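Local coordinates for protein domain of Unknown Function with an Immunoglobulin-like Beta-sandwich Fold (PDB 3D33) that is of unknown function but folds as a small immunoglobulin-like beta-sandwich of the DUF3244 family, at residues N28-V33 with L42-P47; T52-D57 with K90-G95. All blocks are in the same frame, centred on the assembly; numbering follows the deposited sequence. Where two conformers were deposited one is given.

Interaction 1 of 2, residues N28-V33 with L42-P47; sequences NCPITV and LKNASP
T32 and K43 form an antiparallel hydrogen-bonded pair. T32 N donates to K43 O at 3.0 Å, and K43 N donates to T32 O at 2.9 Å with an N-H...O angle of 171°. Beyond the end of the strands the ladder has one more rung: A45 N reaches P30 O at 2.9 Å, tilted 32° from the carbonyl plane. The chain at 44-46 then folds into an Asx turn. N44 OD1 accepts from S46 N at 3.0 Å, with the donor above the plane of the amide. N44 has CG anti to its backbone N (chi1 178°), and the amide lies against the tip of I31, with I31 CD1 close to N44 CG and ND2. P30 CB meets N44 OD1 at 3.7 Å. An alanine at N44 would probably leave S46 N without this acceptor and open a gap where the amide meets I31 CD1. Further along, L42 CD1 packs on I31 CG2 at 3.8 Å, and L42 CB meets V33 CG2. I31, V33, L42 and N44 share the buried face, while T32 and K43 lie on the exposed one. This is an antiparallel beta hairpin of strands 31-36 and 39-44, in one sheet of an immunoglobulin-like sandwich.

Interaction 2 of 2, residues T52-D57 with K90-G95; sequences TIRITD and KLEITG
T52-T56 and K90-T94 run antiparallel, and six backbone hydrogen bonds join the pairs T52-T94, R54-E92 and T56-K90. These are neighbouring central strands in one sheet of the immunoglobulin-like sandwich. Strand 63-69 flanks them beside 50-57, and strand 100-107 flanks them beside 87-96.

I53, I55, L91 and I93 point into the core. L91 CD1 sits between two isoleucines, 3.8 Å from I53 CG2 and 3.8 Å from I55 CG1. L91 and I53 lie side by side and point the same way, whereas L91 and I55 cross at a slant. I53 and I93 are also paired, but their CG1 atoms meet more loosely. I77 and I79 of the other sheet pack against I53.

The other face is polar and hydrated. R54 and E92 stand opposite each other without their charged atoms touching: R54 NH1 is 5.2 Å from E92 OE2. The opposite charges of R54 and E92 may still attract each other. Their flat groups are turned 62° apart, and the closest side-chain approach is R54 CD to E92 OE2. R54 NE also has a long, weak ion pair with E66. Water 4 joins this row to T56: it lies 2.7 Å from both E92 OE2 and T56 OG1 and bridges them.

At the other end, T52 OG1 hydrogen-bonds D68 on the flanking strand. T94 OG1 stands between its own backbone N and carbonyl carbon (chi1 62°), which brings it to 3.4 Å from T52 CB. Water 1 bridges the same two residues, donating to T52 O and hydrogen-bonded to T94 OG1, at 3.1 Å from each.

In the fold
Interactions 1 and 2 belong to opposite sheets of the sandwich, and their centres are 14 Å apart. Their apolar faces meet in the core. L42 CD1 of interaction 1 lies 3.8 Å from I93 CG1 and 3.9 Å from I53 CD1 of interaction 2, so this one methyl touches both strands of the facing pair. V33 CG1 meets L91 CD2 at 3.9 Å. Along the chain the hairpin of interaction 1 is complete before interaction 2 opens, and strand 39-44 leads directly to strand 50-57 in the other sheet. L14 and W18 touch both I31 and I93, adding a loop to the shared core. Interaction 1 lies farther from the chain centre.

Interaction 1 of 2, residues N28-V33 with L42-P47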
ATOM      1  N   ASN A  28      13.459 -12.023  -1.981  1.00 42.53           N
ATOM      2  CA  ASN A  28      12.125 -11.726  -1.450  1.00 40.41           C
ATOM      3  C   ASN A  28      11.910 -10.220  -1.288  1.00 37.61           C
ATOM      4  O   ASN A  28      12.720  -9.531  -0.660  1.00 37.69           O
ATOM      5  CB  ASN A  28      11.904 -12.430  -0.103  1.00 42.30           C
ATOM      6  N   CYS A  29      10.831  -9.714  -1.878  1.00 31.73           N
ATOM      7  CA  CYS A  29      10.468  -8.302  -1.745  1.00 28.15           C
ATOM      8  C   CYS A  29      10.292  -7.943  -0.275  1.00 24.50           C
ATOM      9  O   CYS A  29       9.599  -8.665   0.452  1.00 25.43           O
ATOM     10  CB  CYS A  29       9.164  -8.047  -2.491  1.00 28.88           C
ATOM     11  SG  CYS A  29       8.628  -6.357  -2.488  1.00 27.72           S
ATOM     12  N   PRO A  30      10.918  -6.841   0.182  1.00 23.12           N
ATOM     13  CA  PRO A  30      10.748  -6.457   1.589  1.00 22.41           C
ATOM     14  C   PRO A  30       9.391  -5.887   1.997  1.00 22.65           C
ATOM     15  O   PRO A  30       9.119  -5.787   3.213  1.00 22.12           O
ATOM     16  CB  PRO A  30      11.801  -5.362   1.774  1.00 22.97           C
ATOM     17  CG  PRO A  30      11.949  -4.747   0.449  1.00 24.00           C
ATOM     18  CD  PRO A  30      11.841  -5.921  -0.509  1.00 22.43           C
ATOM     19  N   ILE A  31       8.567  -5.493   1.020  1.00 21.67           N
ATOM     20  CA  ILE A  31       7.277  -4.872   1.293  1.00 20.43           C
ATOM     21  C   ILE A  31       6.166  -5.919   1.208  1.00 21.86           C
ATOM     22  O   ILE A  31       6.068  -6.618   0.216  1.00 19.20           O
ATOM     23  CB  ILE A  31       6.934  -3.747   0.284  1.00 22.41           C
ATOM     24  CG1 ILE A  31       8.121  -2.786   0.062  1.00 26.54           C
ATOM     25  CG2 ILE A  31       5.659  -3.011   0.753  1.00 20.38           C
ATOM     26  CD1 ILE A  31       8.467  -1.996   1.251  1.00 24.87           C
ATOM     27  N   THR A  32       5.357  -6.038   2.265  1.00 20.98           N
ATOM     28  CA  THR A  32       4.152  -6.888   2.226  1.00 20.04           C
ATOM     29  C   THR A  32       2.986  -6.108   2.833  1.00 19.56           C
ATOM     30  O   THR A  32       3.171  -5.182   3.630  1.00 20.55           O
ATOM     31  CB  THR A  32       4.373  -8.201   2.985  1.00 24.68           C
ATOM     32  OG1 THR A  32       4.718  -7.913   4.327  1.00 24.42           O
ATOM     33  CG2 THR A  32       5.509  -9.028   2.367  1.00 25.34           C
ATOM     34  N   VAL A  33       1.782  -6.430   2.383  1.00 18.70           N
ATOM     35  CA  VAL A  33       0.567  -5.765   2.807  1.00 17.76           C
ATOM     36  C   VAL A  33      -0.499  -6.843   3.108  1.00 18.28           C
ATOM     37  O   VAL A  33      -0.587  -7.880   2.397  1.00 19.75           O
ATOM     38  CB  VAL A  33       0.060  -4.791   1.727  1.00 19.33           C
ATOM     39  CG1 VAL A  33      -1.321  -4.265   2.103  1.00 18.95           C
ATOM     40  CG2 VAL A  33       1.066  -3.659   1.498  1.00 19.32           C
ATOM     41  N   LEU A  42       0.856  -2.296   6.140  1.00 18.30           N
ATOM     42  CA  LEU A  42       2.042  -2.437   5.319  1.00 17.83           C
ATOM     43  C   LEU A  42       3.262  -2.612   6.205  1.00 20.44           C
ATOM     44  O   LEU A  42       3.451  -1.882   7.161  1.00 21.01           O
ATOM     45  CB  LEU A  42       2.247  -1.224   4.411  1.00 20.32           C
ATOM     46  CG  LEU A  42       3.512  -1.199   3.563  1.00 22.27           C
ATOM     47  CD1 LEU A  42       3.282  -0.410   2.256  1.00 23.68           C
ATOM     48  CD2 LEU A  42       4.735  -0.634   4.325  1.00 22.92           C
ATOM     49  N   LYS A  43       4.073  -3.598   5.864  1.00 19.97           N
ATOM     50  CA  LYS A  43       5.365  -3.785   6.525  1.00 20.33           C
ATOM     51  C   LYS A  43       6.478  -3.749   5.515  1.00 20.91           C
ATOM     52  O   LYS A  43       6.315  -4.214   4.396  1.00 23.33           O
ATOM     53  CB  LYS A  43       5.356  -5.095   7.262  1.00 22.19           C
ATOM     54  CG  LYS A  43       4.391  -5.057   8.428  1.00 26.70           C
ATOM     55  CD  LYS A  43       4.664  -6.146   9.413  1.00 26.65           C
ATOM     56  CE  LYS A  43       3.727  -6.040  10.589  1.00 26.32           C
ATOM     57  NZ  LYS A  43       4.304  -6.761  11.752  1.00 25.76           N
ATOM     58  N   ASN A  44       7.618  -3.216   5.942  1.00 18.82           N
ATOM     59  CA  ASN A  44       8.783  -3.073   5.091  1.00 19.65           C
ATOM     60  C   ASN A  44       9.956  -3.613   5.911  1.00 18.40           C
ATOM     61  O   ASN A  44      10.353  -2.997   6.901  1.00 17.06           O
ATOM     62  CB  ASN A  44       9.003  -1.604   4.719  1.00 18.71           C
ATOM     63  CG  ASN A  44      10.240  -1.386   3.853  1.00 18.56           C
ATOM     64  OD1 ASN A  44      11.030  -2.303   3.643  1.00 19.69           O
ATOM     65  ND2 ASN A  44      10.426  -0.148   3.382  1.00 22.59           N
ATOM     66  N   ALA A  45      10.491  -4.751   5.494  1.00 19.78           N
ATOM     67  CA  ALA A  45      11.536  -5.452   6.247  1.00 19.09           C
ATOM     68  C   ALA A  45      12.919  -4.819   6.088  1.00 19.45           C
ATOM     69  O   ALA A  45      13.869  -5.197   6.813  1.00 20.03           O
ATOM     70  CB  ALA A  45      11.597  -6.924   5.869  1.00 22.01           C
ATOM     71  N   SER A  46      13.052  -3.876   5.166  1.00 19.45           N
ATOM     72  CA  SER A  46      14.346  -3.244   4.899  0.50 21.60           C
ATOM     73  C   SER A  46      14.147  -1.765   4.556  1.00 20.87           C
ATOM     74  O   SER A  46      14.331  -1.362   3.398  1.00 23.74           O
ATOM     75  CB  SER A  46      15.073  -3.981   3.762  0.50 22.32           C
ATOM     76  OG  SER A  46      14.778  -5.364   3.781  0.50 23.21           O
ATOM     77  N   PRO A  47      13.758  -0.943   5.555  1.00 20.55           N
ATOM     78  CA  PRO A  47      13.507   0.484   5.314  1.00 22.24           C
ATOM     79  C   PRO A  47      14.763   1.141   4.769  1.00 21.31           C
ATOM     80  O   PRO A  47      15.817   1.039   5.368  1.00 22.63           O
ATOM     81  CB  PRO A  47      13.164   1.036   6.709  1.00 24.37           C
ATOM     82  CG  PRO A  47      12.806  -0.146   7.516  1.00 21.83           C
ATOM     83  CD  PRO A  47      13.549  -1.290   6.974  1.00 21.27           C
TER

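Interaction 2 of 2, residues T52-D57 with K90-G95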
ATOM      1  N   THR A  52       5.929   6.610  -1.010  1.00 21.96           N
ATOM      2  CA  THR A  52       4.606   7.191  -1.173  1.00 20.67           C
ATOM      3  C   THR A  52       3.621   6.054  -1.311  1.00 19.90           C
ATOM      4  O   THR A  52       3.881   5.089  -2.039  1.00 20.41           O
ATOM      5  CB  THR A  52       4.493   8.075  -2.419  1.00 22.40           C
ATOM      6  OG1 THR A  52       5.396   9.188  -2.311  1.00 22.26           O
ATOM      7  CG2 THR A  52       3.048   8.579  -2.551  1.00 22.33           C
ATOM      8  N   ILE A  53       2.495   6.140  -0.599  1.00 19.25           N
ATOM      9  CA  ILE A  53       1.418   5.149  -0.711  1.00 19.78           C
ATOM     10  C   ILE A  53       0.219   5.913  -1.297  1.00 20.39           C
ATOM     11  O   ILE A  53      -0.097   7.004  -0.846  1.00 19.08           O
ATOM     12  CB  ILE A  53       1.018   4.541   0.647  1.00 19.86           C
ATOM     13  CG1 ILE A  53       2.216   3.821   1.261  1.00 25.47           C
ATOM     14  CG2 ILE A  53      -0.216   3.621   0.507  1.00 21.07           C
ATOM     15  CD1 ILE A  53       1.966   3.243   2.646  1.00 26.91           C
ATOM     16  N   ARG A  54      -0.377   5.357  -2.340  1.00 20.59           N
ATOM     17  CA  ARG A  54      -1.542   5.960  -2.979  1.00 21.87           C
ATOM     18  C   ARG A  54      -2.612   4.879  -3.185  1.00 18.33           C
ATOM     19  O   ARG A  54      -2.315   3.756  -3.601  1.00 20.98           O
ATOM     20  CB  ARG A  54      -1.131   6.611  -4.293  1.00 22.91           C
ATOM     21  CG  ARG A  54      -2.157   7.431  -4.987  1.00 27.85           C
ATOM     22  CD  ARG A  54      -1.460   8.306  -6.077  1.00 29.48           C
ATOM     23  NE  ARG A  54      -0.689   9.434  -5.524  1.00 39.74           N
ATOM     24  CZ  ARG A  54       0.635   9.647  -5.659  1.00 42.89           C
ATOM     25  NH1 ARG A  54       1.439   8.808  -6.310  1.00 33.64           N
ATOM     26  NH2 ARG A  54       1.188  10.722  -5.110  1.00 45.19           N
ATOM     27  N   ILE A  55      -3.848   5.198  -2.820  1.00 18.87           N
ATOM     28  CA  ILE A  55      -4.943   4.291  -3.016  1.00 18.61           C
ATOM     29  C   ILE A  55      -5.950   5.011  -3.915  1.00 17.69           C
ATOM     30  O   ILE A  55      -6.306   6.177  -3.638  1.00 16.44           O
ATOM     31  CB  ILE A  55      -5.599   3.878  -1.693  1.00 20.14           C
ATOM     32  CG1 ILE A  55      -4.584   3.201  -0.769  1.00 21.05           C
ATOM     33  CG2 ILE A  55      -6.824   2.963  -1.930  1.00 18.40           C
ATOM     34  CD1 ILE A  55      -5.117   2.881   0.557  1.00 21.90           C
ATOM     35  N   THR A  56      -6.363   4.339  -4.984  1.00 16.81           N
ATOM     36  CA  THR A  56      -7.220   4.883  -6.042  1.00 17.14           C
ATOM     37  C   THR A  56      -8.452   3.986  -6.294  1.00 16.87           C
ATOM     38  O   THR A  56      -8.307   2.758  -6.449  1.00 19.84           O
ATOM     39  CB  THR A  56      -6.385   5.018  -7.371  1.00 18.25           C
ATOM     40  OG1 THR A  56      -5.217   5.817  -7.139  1.00 17.99           O
ATOM     41  CG2 THR A  56      -7.227   5.661  -8.466  1.00 18.30           C
ATOM     42  N   ASP A  57      -9.651   4.569  -6.327  1.00 18.86           N
ATOM     43  CA  ASP A  57     -10.855   3.759  -6.577  1.00 19.81           C
ATOM     44  C   ASP A  57     -10.909   3.371  -8.057  1.00 20.50           C
ATOM     45  O   ASP A  57     -10.554   4.167  -8.936  1.00 22.23           O
ATOM     46  CB  ASP A  57     -12.138   4.458  -6.138  1.00 21.39           C
ATOM     47  CG  ASP A  57     -12.773   5.245  -7.247  1.00 21.98           C
ATOM     48  OD1 ASP A  57     -12.376   6.410  -7.428  1.00 22.92           O
ATOM     49  OD2 ASP A  57     -13.658   4.696  -7.938  1.00 22.38           O
ATOM     50  N   LYS A  90      -7.031   0.255  -6.178  1.00 19.26           N
ATOM     51  CA  LYS A  90      -5.606   0.037  -6.539  1.00 18.26           C
ATOM     52  C   LYS A  90      -4.731   0.645  -5.461  1.00 20.66           C
ATOM     53  O   LYS A  90      -4.926   1.800  -5.070  1.00 20.41           O
ATOM     54  CB  LYS A  90      -5.280   0.711  -7.876  1.00 18.17           C
ATOM     55  CG  LYS A  90      -3.851   0.557  -8.314  1.00 18.88           C
ATOM     56  CD  LYS A  90      -3.554   1.127  -9.690  1.00 19.09           C
ATOM     57  CE  LYS A  90      -3.752   2.642  -9.735  1.00 23.23           C
ATOM     58  NZ  LYS A  90      -3.394   3.266 -11.065  1.00 22.15           N
ATOM     59  N   LEU A  91      -3.784  -0.158  -4.994  1.00 19.74           N
ATOM     60  CA  LEU A  91      -2.792   0.240  -4.027  1.00 19.92           C
ATOM     61  C   LEU A  91      -1.421   0.332  -4.681  1.00 20.43           C
ATOM     62  O   LEU A  91      -0.966  -0.613  -5.324  1.00 20.33           O
ATOM     63  CB  LEU A  91      -2.741  -0.782  -2.902  1.00 21.07           C
ATOM     64  CG  LEU A  91      -1.654  -0.642  -1.866  1.00 21.27           C
ATOM     65  CD1 LEU A  91      -1.834   0.621  -1.070  1.00 22.32           C
ATOM     66  CD2 LEU A  91      -1.587  -1.876  -0.915  1.00 22.34           C
ATOM     67  N   GLU A  92      -0.799   1.492  -4.577  1.00 19.56           N
ATOM     68  CA  GLU A  92       0.544   1.678  -5.136  1.00 19.44           C
ATOM     69  C   GLU A  92       1.469   2.143  -4.058  1.00 21.22           C
ATOM     70  O   GLU A  92       1.128   3.057  -3.290  1.00 22.48           O
ATOM     71  CB  GLU A  92       0.544   2.752  -6.206  1.00 21.14           C
ATOM     72  CG  GLU A  92      -0.291   2.517  -7.381  1.00 24.73           C
ATOM     73  CD  GLU A  92      -0.241   3.770  -8.259  1.00 31.20           C
ATOM     74  OE1 GLU A  92       0.745   3.915  -9.020  1.00 33.59           O
ATOM     75  OE2 GLU A  92      -1.107   4.656  -8.091  1.00 28.80           O
ATOM     76  N   ILE A  93       2.648   1.533  -4.023  1.00 21.57           N
ATOM     77  CA  ILE A  93       3.715   1.931  -3.120  1.00 21.77           C
ATOM     78  C   ILE A  93       4.886   2.275  -4.009  1.00 20.51           C
ATOM     79  O   ILE A  93       5.333   1.428  -4.800  1.00 20.22           O
ATOM     80  CB  ILE A  93       4.079   0.767  -2.194  1.00 23.04           C
ATOM     81  CG1 ILE A  93       2.805   0.305  -1.438  1.00 23.86           C
ATOM     82  CG2 ILE A  93       5.107   1.169  -1.198  1.00 22.97           C
ATOM     83  CD1 ILE A  93       2.508  -1.091  -1.696  1.00 28.15           C
ATOM     84  N   THR A  94       5.353   3.507  -3.916  1.00 23.21           N
ATOM     85  CA  THR A  94       6.462   3.943  -4.747  1.00 20.43           C
ATOM     86  C   THR A  94       7.609   4.438  -3.878  1.00 22.68           C
ATOM     87  O   THR A  94       7.399   4.964  -2.773  1.00 25.21           O
ATOM     88  CB  THR A  94       6.010   5.034  -5.745  1.00 21.57           C
ATOM     89  OG1 THR A  94       5.553   6.169  -5.021  1.00 29.55           O
ATOM     90  CG2 THR A  94       4.928   4.539  -6.643  1.00 22.99           C
ATOM     91  N   GLY A  95       8.828   4.195  -4.339  1.00 18.33           N
ATOM     92  CA  GLY A  95      10.011   4.638  -3.630  1.00 21.09           C
ATOM     93  C   GLY A  95      10.674   5.784  -4.353  1.00 21.32           C
ATOM     94  O   GLY A  95      10.540   5.915  -5.569  1.00 21.87           O
TER
HETATM   95  O   HOH W   1       2.487   5.529  -4.745  1.00 25.80           O
HETATM   96  O   HOH W   2       8.423   7.990  -3.039  1.00 35.54           O
HETATM   97  O   HOH W   3       4.778   9.206  -6.472  1.00 70.48           O
HETATM   98  O   HOH W   4      -3.195   4.131  -6.435  1.00 18.45           O